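Local coordinates for protein 4-hydroxy-tetrahydrodipicolinate synthase (Methylacidiphilum fumariolicum SolV, PDB 6T3T) that probably catalyses the condensation of pyruvate with L-aspartate-beta-semialdehyde to 4-hydroxy-tetrahydrodipicolinate, a step in the diaminopimelate route to lysine, at residues L88-E93 / A123-L128. Numbering follows the deposited sequence.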
loop_
_atom_site.group_PDB
_atom_site.type_symbol
_atom_site.label_atom_id
_atom_site.label_comp_id
_atom_site.label_asym_id
_atom_site.label_seq_id
_atom_site.Cartn_x
_atom_site.Cartn_y
_atom_site.Cartn_z
ATOM N N LEU A 88 -10.476 18.872 26.529
ATOM C CA LEU A 88 -10.469 17.535 27.127
ATOM C C LEU A 88 -9.264 17.344 28.033
ATOM O O LEU A 88 -9.385 16.785 29.130
ATOM C CB LEU A 88 -10.447 16.452 26.027
ATOM C CG LEU A 88 -11.785 16.208 25.337
ATOM C CD1 LEU A 88 -11.646 15.265 24.111
ATOM C CD2 LEU A 88 -12.817 15.705 26.363
ATOM N N THR A 89 -8.093 17.810 27.609
ATOM C CA THR A 89 -6.918 17.629 28.456
ATOM C C THR A 89 -7.043 18.427 29.746
ATOM O O THR A 89 -6.697 17.938 30.827
ATOM C CB THR A 89 -5.654 18.020 27.701
ATOM O OG1 THR A 89 -5.540 17.190 26.538
ATOM C CG2 THR A 89 -4.422 17.829 28.595
ATOM N N LYS A 90 -7.563 19.648 29.665
ATOM C CA LYS A 90 -7.701 20.426 30.887
ATOM C C LYS A 90 -8.700 19.780 31.825
ATOM O O LYS A 90 -8.490 19.755 33.041
ATOM C CB LYS A 90 -8.101 21.849 30.546
ATOM C CG LYS A 90 -6.902 22.664 30.053
ATOM C CD LYS A 90 -7.344 23.870 29.242
ATOM C CE LYS A 90 -6.192 24.805 28.989
ATOM N NZ LYS A 90 -6.523 26.171 29.482
ATOM N N GLU A 91 -9.773 19.209 31.279
ATOM C CA GLU A 91 -10.724 18.529 32.141
ATOM C C GLU A 91 -10.087 17.340 32.841
ATOM O O GLU A 91 -10.332 17.113 34.037
ATOM C CB GLU A 91 -11.952 18.107 31.345
ATOM C CG GLU A 91 -12.759 19.295 30.878
ATOM C CD GLU A 91 -13.239 20.159 32.040
ATOM O OE1 GLU A 91 -13.710 19.595 33.052
ATOM O OE2 GLU A 91 -13.126 21.410 31.943
ATOM N N ALA A 92 -9.233 16.595 32.133
ATOM C CA ALA A 92 -8.556 15.467 32.768
ATOM C C ALA A 92 -7.625 15.941 33.868
ATOM O O ALA A 92 -7.471 15.272 34.899
ATOM C CB ALA A 92 -7.771 14.659 31.729
ATOM N N GLU A 93 -6.928 17.046 33.627
ATOM C CA GLU A 93 -6.073 17.608 34.656
ATOM C C GLU A 93 -6.891 18.019 35.885
ATOM O O GLU A 93 -6.503 17.721 37.022
ATOM C CB GLU A 93 -5.293 18.784 34.078
ATOM C CG GLU A 93 -4.274 19.351 35.045
ATOM C CD GLU A 93 -3.462 20.472 34.440
ATOM O OE1 GLU A 93 -3.686 20.810 33.260
ATOM O OE2 GLU A 93 -2.578 21.023 35.131
ATOM N N ALA A 123 0.452 20.644 24.480
ATOM C CA ALA A 123 1.483 20.545 25.503
ATOM C C ALA A 123 1.621 21.847 26.290
ATOM O O ALA A 123 1.745 21.828 27.524
ATOM C CB ALA A 123 2.816 20.173 24.855
ATOM N N ALA A 124 1.601 22.985 25.592
ATOM C CA ALA A 124 1.736 24.284 26.253
ATOM C C ALA A 124 0.554 24.615 27.156
ATOM O O ALA A 124 0.683 25.454 28.058
ATOM C CB ALA A 124 1.894 25.382 25.208
ATOM N N SER A 125 -0.600 24.006 26.920
ATOM C CA SER A 125 -1.761 24.350 27.711
ATOM C C SER A 125 -1.804 23.615 29.038
ATOM O O SER A 125 -2.638 23.964 29.878
ATOM C CB SER A 125 -3.041 24.048 26.934
ATOM O OG SER A 125 -3.233 22.655 26.865
ATOM N N THR A 126 -0.927 22.626 29.261
ATOM C CA THR A 126 -1.056 21.772 30.433
ATOM C C THR A 126 0.298 21.486 31.060
ATOM O O THR A 126 1.323 21.470 30.378
ATOM C CB THR A 126 -1.737 20.450 30.066
ATOM O OG1 THR A 126 -1.886 19.678 31.248
ATOM C CG2 THR A 126 -0.896 19.641 29.059
ATOM N N SER A 127 0.293 21.237 32.370
ATOM C CA SER A 127 1.482 20.733 33.046
ATOM C C SER A 127 1.539 19.211 33.085
ATOM O O SER A 127 2.538 18.652 33.556
ATOM C CB SER A 127 1.570 21.273 34.478
ATOM O OG SER A 127 0.437 20.868 35.216
ATOM N N LEU A 128 0.499 18.532 32.619
ATOM C CA LEU A 128 0.491 17.075 32.634
ATOM C C LEU A 128 1.555 16.505 31.688
ATOM O O LEU A 128 1.822 17.078 30.618
ATOM C CB LEU A 128 -0.889 16.552 32.229
ATOM C CG LEU A 128 -1.999 16.734 33.266
ATOM C CD1 LEU A 128 -3.305 16.207 32.704
ATOM C CD2 LEU A 128 -1.644 16.028 34.561
#
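On the outside of the TIM barrel, helix 82-95 meets the turn that leads from helix 112-125 into strand 130-134, and Glu93 reaches across to grip Thr126 and Ser127 there. Its CG lies anti to the backbone N (chi1 -174°), and the extended chain carries the carboxylate across to the turn, a distance that suits glutamate, whose two oxygens take one hydroxyl each. Thr126 OG1 donates to Glu93 OE1 at 2.9 Å, and Ser127 OG donates to Glu93 OE2 at 3.0 Å. Both hydroxyls meet the carboxylate from above its plane, that of Thr126 lying 63° out of it. Thr126 OG1 also accepts from Leu128 N at 3.0 Å, an ST turn, so a single threonine hydroxyl shapes the turn and ties it to the helix. An alanine at Glu93 would probably leave both hydroxyls without their carboxylate acceptor and the turn less firmly held to the helix.

On the buried side, methyl groups meet: Thr89 CG2 lies 4.0 Å from Thr126 CG2, while Thr89 OG1 is hydrogen-bonded to Thr77 OG1 and to the carbonyl O of Ala85; a threonine thus serves polar and apolar neighbours at once. Lys90 suits the exposed margin, its long aliphatic stem covering Ser125, with CE 3.8 Å from Ser125 CB. The branched side chain of Leu128 touches both Val100 of strand 99-103 and the Glu93 stem, to which it runs antiparallel, its CD1 lying 3.5 Å from Glu93 CB.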